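Local coordinates for short-chain dehydrogenase/reductase SDR (Burkholderia phymatum, PDB 5IG2), which binds NAD and is probably an oxidoreductase of the short-chain dehydrogenase/reductase family that acts on the CH-OH group of its substrates, at residues Lys40-Asp45 against Glu64-Arg69; Gln79-Ala84 against Arg131-Ile136; Gly14-Ile19 against Glu87-Val92. All coordinates share one frame; numbering follows the deposited sequence.

Contacts 1 and 3 use strands of the Rossmann-type sheet; contact 2 lies between two helices packed on it. Contact 1 pairs two neighbouring parallel strands. It is held chiefly by backbone hydrogen bonds, and Asp45 at the end of strand 40-45 binds NAD. Contacts 2 and 3 both use helix 75-89, bury mostly apolar side chains and have no direct hydrogen bond between their segments. Contact 2 sets that helix against helix 112-140; contact 3 sets its C-terminal end and the following loop against strand 16-20. Leu81 ties them together, touching Val42 and Ala44 of contact 1 and Val18 of contact 3. Contacts 2 and 3 are buried; contact 1 is only partly so, with Glu64 and Gly67 exposed.

Contact 1 (Lys40-Asp45 against Glu64-Arg69); sequences KLVLAD and EVIGVR. With NAD (nicotinamide-adenine-dinucleotide), chain F.
Leu43 and Val65 lie on the same face of the sheet, and their side chains meet at a slant. CD1 of Leu43 comes to 3.7 Å from CG2 of Val65. That branch of Val65 is anti to its own backbone N, and it also lies 3.9 Å from Leu41 CB. Helix 48-60 packs on this face through Leu51 and Leu58. On the other face Val42 and Ile66 run alongside each other in the same direction. Both methyls of Val42 are close to the CG1-CD1 end of Ile66. Lys40 and Glu64 also run side by side, but Lys40 NZ stays 4.5 Å from Glu64 OE2, beyond a salt bridge. A water accepts from Lys40 NZ and donates weakly to Glu64 OE1.

The backbones are held by four hydrogen bonds, the straightest from Leu43 N to Ile66 O (2.9 Å, 173° at the hydrogen). At the C-terminal end Asp45 receives O2B of NAD on OD1 and O3B on OD2, each at 2.7 Å. Backbone N-H groups of Asp47 and Gly23 also bind this carboxylate. An acidic residue holding the adenosine ribose at the end of the second strand is typical of NAD-binding Rossmann folds, here within a beta-alpha-beta unit.

Contact 2 (Gln79-Ala84 against Arg131-Ile136); sequences QALADA and RVFAPI
Ala82 CB is directed toward segment 131-136, and the tight part of the contact is built round this methyl. It lies 3.5 Å from Val132 CG1 and 3.5 Å from Phe133 CE1. Phe133 CZ is as near, and Ala82 CA also lies close to that end of the ring. The approach to the ring is oblique. Ile136 adds its CD1 at 3.8 Å from Ala82 CB. Val132 CG1 also rests over one face of the Phe133 ring, offset toward the rim, so the two pack on each other as well. Leu81 reaches the ring less closely, with CG 4.3 Å from Phe133 CZ. Leu81 and Phe133 both touch Val18 of the sheet.

The other side, with Gln79 and Arg131 partly exposed, is looser and polar, and no direct hydrogen bond joins the segments. Gln79 bends at chi2 (66°) and crosses Val132 at an angle, its OE1 3.8 Å from Val132 CG2. A water donates to that oxygen and accepts from Arg131 NH1, in the guanidinium plane, and so bridges the helices. Gln79 NE2 donates to Asp83 OD1, one turn on, from above the carboxylate plane. Away from helix 75-89, Trp108 of the second subunit packs on Ala134 and Pro135. The arrangement is that of two helices, their axes here inclined at 35° and 9.7 Å apart, packed together on one face of a Rossmann-fold sheet.

Contact 3 (Gly14-Ile19 against Glu87-Val92); sequences GKVAVI and EAFGKV
Val16 has CG1 anti to its backbone N (chi1 178°) and CG2 beside that N, and both methyls meet the 87-92 segment. Phe89 has CG anti to its carbonyl carbon (chi1 -59°). The two side chains cross obliquely. Val16 CG2 reaches Phe89 CB at 3.6 Å, while Val16 CG1 is 4.1 Å from ring atom CD2. The ring goes on to touch Lys40 and Val42 of the next strand.

The tightest approach is to the backbone: Val16 CG1 lies 3.2 Å from Lys91 O, with Val16 CB and CG2 close by. Lys91 O is buried with no hydrogen-bond partner in the model. Lys91 NZ forms a salt bridge with Glu142. Further along the strand, Val18 CG2 meets Val92 CG1 at 3.7 Å, again obliquely. Phe133 of helix 112-140 touches both of these valines.

Gly90, with positive phi, is the first residue past the helix end. The chain then turns toward the sheet, and Val92 CA comes to 5.1 Å from Val16 CA. His93 and Leu94 form backbone hydrogen bonds with Val16, whose N also bonds to His93 ND1. The contact belongs to the beta-alpha-beta crossover that brings the fourth strand beside the first in the Rossmann fold.

Contact 1 (Lys40-Asp45 against Glu64-Arg69)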
loop_
_atom_site.group_PDB
_atom_site.type_symbol
_atom_site.label_atom_id
_atom_site.label_comp_id
_atom_site.label_asym_id
_atom_site.label_seq_id
_atom_site.Cartn_x
_atom_site.Cartn_y
_atom_site.Cartn_z
ATOM N N LYS B 40 -20.173 -32.407 -34.391
ATOM C CA LYS B 40 -21.404 -31.631 -34.486
ATOM C C LYS B 40 -22.365 -32.108 -33.407
ATOM O O LYS B 40 -22.464 -33.306 -33.147
ATOM C CB LYS B 40 -22.025 -31.794 -35.871
ATOM C CG LYS B 40 -21.086 -31.370 -36.998
ATOM C CD LYS B 40 -21.568 -31.843 -38.353
ATOM C CE LYS B 40 -20.581 -31.453 -39.434
ATOM N NZ LYS B 40 -21.129 -31.689 -40.792
ATOM N N LEU B 41 -23.050 -31.170 -32.750
ATOM C CA LEU B 41 -23.770 -31.474 -31.515
ATOM C C LEU B 41 -25.264 -31.246 -31.672
ATOM O O LEU B 41 -25.688 -30.181 -32.139
ATOM C CB LEU B 41 -23.261 -30.631 -30.340
ATOM C CG LEU B 41 -21.772 -30.770 -30.027
ATOM C CD1 LEU B 41 -21.382 -29.800 -28.926
ATOM C CD2 LEU B 41 -21.430 -32.215 -29.643
ATOM N N VAL B 42 -26.051 -32.244 -31.260
ATOM C CA VAL B 42 -27.500 -32.127 -31.103
ATOM C C VAL B 42 -27.793 -32.329 -29.621
ATOM O O VAL B 42 -27.683 -33.450 -29.109
ATOM C CB VAL B 42 -28.256 -33.142 -31.974
ATOM C CG1 VAL B 42 -29.764 -32.992 -31.799
ATOM C CG2 VAL B 42 -27.857 -32.973 -33.442
ATOM N N LEU B 43 -28.140 -31.253 -28.921
ATOM C CA LEU B 43 -28.257 -31.272 -27.467
ATOM C C LEU B 43 -29.722 -31.194 -27.058
ATOM O O LEU B 43 -30.471 -30.358 -27.570
ATOM C CB LEU B 43 -27.463 -30.121 -26.849
ATOM C CG LEU B 43 -25.985 -30.044 -27.264
ATOM C CD1 LEU B 43 -25.249 -28.964 -26.485
ATOM C CD2 LEU B 43 -25.298 -31.391 -27.087
ATOM N N ALA B 44 -30.125 -32.063 -26.130
ATOM C CA ALA B 44 -31.522 -32.216 -25.749
ATOM C C ALA B 44 -31.676 -32.174 -24.235
ATOM O O ALA B 44 -30.864 -32.744 -23.500
ATOM C CB ALA B 44 -32.101 -33.531 -26.286
ATOM N N ASP B 45 -32.738 -31.521 -23.778
ATOM C CA ASP B 45 -33.023 -31.400 -22.356
ATOM C C ASP B 45 -34.433 -30.846 -22.215
ATOM O O ASP B 45 -34.947 -30.208 -23.131
ATOM C CB ASP B 45 -32.000 -30.489 -21.653
ATOM C CG ASP B 45 -31.797 -30.851 -20.177
ATOM O OD1 ASP B 45 -32.775 -30.768 -19.398
ATOM O OD2 ASP B 45 -30.649 -31.200 -19.794
ATOM N N GLU B 64 -20.515 -26.343 -33.919
ATOM C CA GLU B 64 -21.748 -26.548 -34.679
ATOM C C GLU B 64 -22.715 -27.312 -33.786
ATOM O O GLU B 64 -22.520 -28.503 -33.531
ATOM C CB GLU B 64 -21.504 -27.342 -35.955
ATOM C CG GLU B 64 -20.841 -26.611 -37.074
ATOM C CD GLU B 64 -20.774 -27.481 -38.308
ATOM O OE1 GLU B 64 -21.813 -27.614 -38.989
ATOM O OE2 GLU B 64 -19.698 -28.060 -38.570
ATOM N N VAL B 65 -23.765 -26.641 -33.328
ATOM C CA VAL B 65 -24.616 -27.182 -32.274
ATOM C C VAL B 65 -26.041 -26.696 -32.496
ATOM O O VAL B 65 -26.263 -25.551 -32.901
ATOM C CB VAL B 65 -24.084 -26.766 -30.883
ATOM C CG1 VAL B 65 -23.902 -25.259 -30.808
ATOM C CG2 VAL B 65 -25.015 -27.245 -29.770
ATOM N N ILE B 66 -27.008 -27.580 -32.253
ATOM C CA ILE B 66 -28.401 -27.181 -32.104
ATOM C C ILE B 66 -28.912 -27.708 -30.771
ATOM O O ILE B 66 -28.455 -28.742 -30.270
ATOM C CB ILE B 66 -29.304 -27.674 -33.259
ATOM C CG1 ILE B 66 -29.385 -29.205 -33.271
ATOM C CG2 ILE B 66 -28.828 -27.119 -34.585
ATOM C CD1 ILE B 66 -30.398 -29.762 -34.252
ATOM N N GLY B 67 -29.854 -26.971 -30.185
ATOM C CA GLY B 67 -30.501 -27.379 -28.954
ATOM C C GLY B 67 -31.979 -27.621 -29.181
ATOM O O GLY B 67 -32.663 -26.794 -29.789
ATOM N N VAL B 68 -32.489 -28.750 -28.702
ATOM C CA VAL B 68 -33.863 -29.158 -28.952
ATOM C C VAL B 68 -34.475 -29.547 -27.616
ATOM O O VAL B 68 -34.121 -30.593 -27.055
ATOM C CB VAL B 68 -33.951 -30.330 -29.939
ATOM C CG1 VAL B 68 -35.427 -30.717 -30.181
ATOM C CG2 VAL B 68 -33.237 -30.001 -31.250
ATOM N N ARG B 69 -35.402 -28.729 -27.115
ATOM C CA ARG B 69 -36.121 -29.099 -25.906
ATOM C C ARG B 69 -36.830 -30.433 -26.123
ATOM O O ARG B 69 -37.597 -30.593 -27.078
ATOM C CB ARG B 69 -37.116 -28.007 -25.520
ATOM C CG ARG B 69 -37.812 -28.281 -24.199
ATOM C CD ARG B 69 -39.010 -27.382 -23.983
ATOM N NE ARG B 69 -39.231 -27.131 -22.562
ATOM C CZ ARG B 69 -39.942 -27.917 -21.764
ATOM N NH1 ARG B 69 -40.513 -29.013 -22.248
ATOM N NH2 ARG B 69 -40.080 -27.607 -20.480
HETATM P PA NAD F . -28.018 -33.293 -13.833
HETATM O O1A NAD F . -29.232 -32.930 -13.071
HETATM O O2A NAD F . -26.874 -32.278 -13.688
HETATM O O5B NAD F . -28.290 -33.537 -15.383
HETATM C C5B NAD F . -29.388 -34.360 -15.821
HETATM C C4B NAD F . -30.165 -33.555 -16.826
HETATM O O4B NAD F . -31.263 -34.350 -17.325
HETATM C C3B NAD F . -30.772 -32.242 -16.300
HETATM O O3B NAD F . -30.352 -31.127 -17.078
HETATM C C2B NAD F . -32.287 -32.463 -16.436
HETATM O O2B NAD F . -32.983 -31.274 -16.790
HETATM C C1B NAD F . -32.339 -33.472 -17.574
HETATM N N9A NAD F . -33.575 -34.241 -17.640
HETATM C C8A NAD F . -34.296 -34.754 -16.593
HETATM N N7A NAD F . -35.434 -35.302 -16.945
HETATM C C5A NAD F . -35.462 -35.143 -18.322
HETATM C C6A NAD F . -36.411 -35.499 -19.298
HETATM N N6A NAD F . -37.603 -36.032 -19.014
HETATM N N1A NAD F . -36.113 -35.236 -20.590
HETATM C C2A NAD F . -34.949 -34.638 -20.873
HETATM N N3A NAD F . -33.988 -34.231 -20.036
HETATM C C4A NAD F . -34.312 -34.509 -18.766
HETATM O O3 NAD F . -27.499 -34.719 -13.362
HETATM P PN NAD F . -26.366 -35.689 -13.938
HETATM O O1N NAD F . -25.553 -34.977 -14.955
HETATM O O2N NAD F . -25.690 -36.290 -12.767
HETATM O O5D NAD F . -27.294 -36.786 -14.625
HETATM C C5D NAD F . -26.891 -37.463 -15.835
HETATM C C4D NAD F . -27.031 -38.948 -15.611
HETATM O O4D NAD F . -25.996 -39.423 -14.717
HETATM C C3D NAD F . -28.364 -39.403 -15.002
HETATM O O3D NAD F . -28.834 -40.554 -15.693
HETATM C C2D NAD F . -27.975 -39.781 -13.572
HETATM O O2D NAD F . -28.866 -40.757 -13.047
HETATM C C1D NAD F . -26.581 -40.334 -13.829
HETATM N N1N NAD F . -25.656 -40.482 -12.605
HETATM C C2N NAD F . -25.335 -39.384 -11.897
HETATM C C3N NAD F . -24.474 -39.483 -10.819
HETATM C C7N NAD F . -23.947 -38.293 -10.079
HETATM O O7N NAD F . -23.463 -38.450 -8.946
HETATM N N7N NAD F . -24.122 -37.097 -10.616
HETATM C C4N NAD F . -23.948 -40.729 -10.500
HETATM C C5N NAD F . -24.282 -41.838 -11.258
HETATM C C6N NAD F . -25.149 -41.697 -12.312
HETATM O O HOH W 1 -23.173 -29.539 -41.390
#

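Contact 2 (Gln79-Ala84 against Arg131-Ile136)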
loop_
_atom_site.group_PDB
_atom_site.type_symbol
_atom_site.label_atom_id
_atom_site.label_comp_id
_atom_site.label_asym_id
_atom_site.label_seq_id
_atom_site.Cartn_x
_atom_site.Cartn_y
_atom_site.Cartn_z
ATOM N N GLN B 79 -38.432 -39.184 -31.068
ATOM C CA GLN B 79 -38.471 -39.264 -32.525
ATOM C C GLN B 79 -38.249 -37.891 -33.156
ATOM O O GLN B 79 -37.547 -37.771 -34.166
ATOM C CB GLN B 79 -39.801 -39.854 -32.989
ATOM C CG GLN B 79 -39.902 -40.009 -34.500
ATOM C CD GLN B 79 -38.918 -41.026 -35.063
ATOM O OE1 GLN B 79 -38.968 -42.215 -34.725
ATOM N NE2 GLN B 79 -38.025 -40.564 -35.940
ATOM N N ALA B 80 -38.833 -36.842 -32.567
ATOM C CA ALA B 80 -38.640 -35.497 -33.098
ATOM C C ALA B 80 -37.186 -35.059 -32.975
ATOM O O ALA B 80 -36.681 -34.329 -33.838
ATOM C CB ALA B 80 -39.564 -34.514 -32.378
ATOM N N LEU B 81 -36.505 -35.505 -31.918
ATOM C CA LEU B 81 -35.093 -35.193 -31.736
ATOM C C LEU B 81 -34.241 -35.827 -32.833
ATOM O O LEU B 81 -33.325 -35.184 -33.362
ATOM C CB LEU B 81 -34.643 -35.660 -30.350
ATOM C CG LEU B 81 -33.163 -35.486 -30.009
ATOM C CD1 LEU B 81 -32.803 -34.001 -29.953
ATOM C CD2 LEU B 81 -32.813 -36.202 -28.706
ATOM N N ALA B 82 -34.518 -37.089 -33.180
ATOM C CA ALA B 82 -33.822 -37.714 -34.297
ATOM C C ALA B 82 -34.092 -36.963 -35.592
ATOM O O ALA B 82 -33.172 -36.737 -36.386
ATOM C CB ALA B 82 -34.238 -39.177 -34.439
ATOM N N ASP B 83 -35.347 -36.561 -35.821
ATOM C CA ASP B 83 -35.679 -35.823 -37.039
ATOM C C ASP B 83 -34.918 -34.503 -37.114
ATOM O O ASP B 83 -34.435 -34.113 -38.185
ATOM C CB ASP B 83 -37.184 -35.560 -37.120
ATOM C CG ASP B 83 -38.014 -36.840 -37.165
ATOM O OD1 ASP B 83 -37.462 -37.931 -37.443
ATOM O OD2 ASP B 83 -39.238 -36.746 -36.929
ATOM N N ALA B 84 -34.809 -33.794 -35.990
ATOM C CA ALA B 84 -34.043 -32.552 -35.978
ATOM C C ALA B 84 -32.558 -32.820 -36.208
ATOM O O ALA B 84 -31.882 -32.053 -36.910
ATOM C CB ALA B 84 -34.266 -31.816 -34.658
ATOM N N ARG B 131 -34.583 -47.395 -29.388
ATOM C CA ARG B 131 -35.570 -47.764 -30.403
ATOM C C ARG B 131 -35.542 -46.813 -31.594
ATOM O O ARG B 131 -35.659 -47.246 -32.747
ATOM C CB ARG B 131 -36.970 -47.791 -29.781
ATOM C CG ARG B 131 -38.084 -48.090 -30.765
ATOM C CD ARG B 131 -39.434 -48.118 -30.069
ATOM N NE ARG B 131 -39.699 -46.890 -29.331
ATOM C CZ ARG B 131 -40.115 -45.760 -29.891
ATOM N NH1 ARG B 131 -40.304 -45.705 -31.208
ATOM N NH2 ARG B 131 -40.334 -44.686 -29.139
ATOM N N VAL B 132 -35.389 -45.518 -31.338
ATOM C CA VAL B 132 -35.444 -44.539 -32.414
ATOM C C VAL B 132 -34.129 -44.489 -33.182
ATOM O O VAL B 132 -34.115 -44.480 -34.419
ATOM C CB VAL B 132 -35.823 -43.157 -31.854
ATOM C CG1 VAL B 132 -35.568 -42.081 -32.896
ATOM C CG2 VAL B 132 -37.297 -43.157 -31.412
ATOM N N PHE B 133 -33.005 -44.463 -32.472
ATOM C CA PHE B 133 -31.737 -44.149 -33.123
ATOM C C PHE B 133 -30.976 -45.379 -33.607
ATOM O O PHE B 133 -30.232 -45.279 -34.595
ATOM C CB PHE B 133 -30.840 -43.343 -32.176
ATOM C CG PHE B 133 -31.275 -41.918 -31.991
ATOM C CD1 PHE B 133 -30.831 -40.929 -32.852
ATOM C CD2 PHE B 133 -32.122 -41.565 -30.948
ATOM C CE1 PHE B 133 -31.223 -39.608 -32.672
ATOM C CE2 PHE B 133 -32.525 -40.246 -30.770
ATOM C CZ PHE B 133 -32.073 -39.271 -31.629
ATOM N N ALA B 134 -31.113 -46.529 -32.938
ATOM C CA ALA B 134 -30.403 -47.716 -33.416
ATOM C C ALA B 134 -30.740 -48.054 -34.863
ATOM O O ALA B 134 -29.804 -48.317 -35.637
ATOM C CB ALA B 134 -30.652 -48.911 -32.489
ATOM N N PRO B 135 -32.008 -48.051 -35.309
ATOM C CA PRO B 135 -32.259 -48.319 -36.738
ATOM C C PRO B 135 -31.606 -47.304 -37.651
ATOM O O PRO B 135 -31.101 -47.667 -38.724
ATOM C CB PRO B 135 -33.791 -48.267 -36.851
ATOM C CG PRO B 135 -34.287 -48.479 -35.474
ATOM C CD PRO B 135 -33.267 -47.850 -34.571
ATOM N N ILE B 136 -31.611 -46.029 -37.255
ATOM C CA ILE B 136 -30.947 -45.003 -38.057
ATOM C C ILE B 136 -29.465 -45.325 -38.193
ATOM O O ILE B 136 -28.904 -45.306 -39.293
ATOM C CB ILE B 136 -31.162 -43.612 -37.435
ATOM C CG1 ILE B 136 -32.645 -43.245 -37.431
ATOM C CG2 ILE B 136 -30.349 -42.564 -38.170
ATOM C CD1 ILE B 136 -32.960 -42.063 -36.528
HETATM O O HOH W 2 -41.033 -43.435 -32.958
#

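Contact 3 (Gly14-Ile19 against Glu87-Val92)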
loop_
_atom_site.group_PDB
_atom_site.type_symbol
_atom_site.label_atom_id
_atom_site.label_comp_id
_atom_site.label_asym_id
_atom_site.label_seq_id
_atom_site.Cartn_x
_atom_site.Cartn_y
_atom_site.Cartn_z
ATOM N N GLY B 14 -15.835 -34.286 -37.029
ATOM C CA GLY B 14 -16.805 -34.238 -38.102
ATOM C C GLY B 14 -18.016 -35.135 -37.936
ATOM O O GLY B 14 -18.922 -35.080 -38.781
ATOM N N LYS B 15 -18.065 -35.963 -36.887
ATOM C CA LYS B 15 -19.191 -36.848 -36.614
ATOM C C LYS B 15 -20.252 -36.142 -35.764
ATOM O O LYS B 15 -20.014 -35.084 -35.176
ATOM C CB LYS B 15 -18.713 -38.113 -35.910
ATOM C CG LYS B 15 -17.579 -38.826 -36.621
ATOM C CD LYS B 15 -17.993 -39.302 -37.985
ATOM C CE LYS B 15 -16.883 -40.096 -38.634
ATOM N NZ LYS B 15 -17.330 -40.606 -39.967
ATOM N N VAL B 16 -21.437 -36.750 -35.690
ATOM C CA VAL B 16 -22.596 -36.141 -35.044
ATOM C C VAL B 16 -22.894 -36.855 -33.730
ATOM O O VAL B 16 -23.103 -38.075 -33.709
ATOM C CB VAL B 16 -23.827 -36.167 -35.963
ATOM C CG1 VAL B 16 -25.019 -35.564 -35.256
ATOM C CG2 VAL B 16 -23.525 -35.412 -37.251
ATOM N N ALA B 17 -22.947 -36.087 -32.643
ATOM C CA ALA B 17 -23.323 -36.596 -31.328
ATOM C C ALA B 17 -24.677 -36.029 -30.917
ATOM O O ALA B 17 -24.921 -34.826 -31.054
ATOM C CB ALA B 17 -22.269 -36.243 -30.278
ATOM N N VAL B 18 -25.557 -36.904 -30.439
ATOM C CA VAL B 18 -26.825 -36.529 -29.821
ATOM C C VAL B 18 -26.695 -36.817 -28.335
ATOM O O VAL B 18 -26.368 -37.949 -27.947
ATOM C CB VAL B 18 -28.007 -37.310 -30.425
ATOM C CG1 VAL B 18 -29.311 -37.005 -29.670
ATOM C CG2 VAL B 18 -28.151 -37.008 -31.911
ATOM N N ILE B 19 -26.949 -35.807 -27.505
ATOM C CA ILE B 19 -26.763 -35.924 -26.063
ATOM C C ILE B 19 -28.041 -35.489 -25.368
ATOM O O ILE B 19 -28.496 -34.353 -25.557
ATOM C CB ILE B 19 -25.583 -35.079 -25.562
ATOM C CG1 ILE B 19 -24.289 -35.482 -26.267
ATOM C CG2 ILE B 19 -25.455 -35.201 -24.047
ATOM C CD1 ILE B 19 -23.248 -34.370 -26.262
ATOM N N GLU B 87 -32.154 -33.600 -39.903
ATOM C CA GLU B 87 -32.399 -32.397 -40.694
ATOM C C GLU B 87 -31.217 -31.429 -40.609
ATOM O O GLU B 87 -30.838 -30.814 -41.612
ATOM C CB GLU B 87 -33.704 -31.738 -40.236
ATOM C CG GLU B 87 -34.002 -30.375 -40.849
ATOM C CD GLU B 87 -34.072 -30.394 -42.374
ATOM O OE1 GLU B 87 -33.744 -29.356 -42.997
ATOM O OE2 GLU B 87 -34.453 -31.438 -42.949
ATOM N N ALA B 88 -30.592 -31.313 -39.432
ATOM C CA ALA B 88 -29.479 -30.378 -39.289
ATOM C C ALA B 88 -28.174 -30.945 -39.836
ATOM O O ALA B 88 -27.399 -30.216 -40.458
ATOM C CB ALA B 88 -29.301 -29.986 -37.820
ATOM N N PHE B 89 -27.895 -32.227 -39.608
ATOM C CA PHE B 89 -26.576 -32.754 -39.915
ATOM C C PHE B 89 -26.570 -34.031 -40.745
ATOM O O PHE B 89 -25.483 -34.514 -41.079
ATOM C CB PHE B 89 -25.792 -33.002 -38.617
ATOM C CG PHE B 89 -25.608 -31.777 -37.777
ATOM C CD1 PHE B 89 -24.965 -30.659 -38.289
ATOM C CD2 PHE B 89 -26.065 -31.744 -36.465
ATOM C CE1 PHE B 89 -24.782 -29.527 -37.509
ATOM C CE2 PHE B 89 -25.890 -30.608 -35.680
ATOM C CZ PHE B 89 -25.244 -29.502 -36.202
ATOM N N GLY B 90 -27.733 -34.603 -41.068
ATOM C CA GLY B 90 -27.818 -35.733 -41.981
ATOM C C GLY B 90 -27.470 -37.099 -41.413
ATOM O O GLY B 90 -27.796 -38.112 -42.047
ATOM N N LYS B 91 -26.823 -37.164 -40.250
ATOM C CA LYS B 91 -26.298 -38.402 -39.693
ATOM C C LYS B 91 -26.395 -38.323 -38.178
ATOM O O LYS B 91 -26.466 -37.236 -37.603
ATOM C CB LYS B 91 -24.827 -38.637 -40.074
ATOM C CG LYS B 91 -24.471 -38.522 -41.552
ATOM C CD LYS B 91 -24.697 -39.835 -42.283
ATOM C CE LYS B 91 -24.117 -39.795 -43.698
ATOM N NZ LYS B 91 -22.628 -39.635 -43.700
ATOM N N VAL B 92 -26.380 -39.491 -37.534
ATOM C CA VAL B 92 -26.161 -39.604 -36.094
ATOM C C VAL B 92 -25.120 -40.694 -35.870
ATOM O O VAL B 92 -25.321 -41.840 -36.287
ATOM C CB VAL B 92 -27.454 -39.933 -35.327
ATOM C CG1 VAL B 92 -27.156 -40.038 -33.836
ATOM C CG2 VAL B 92 -28.525 -38.887 -35.592
#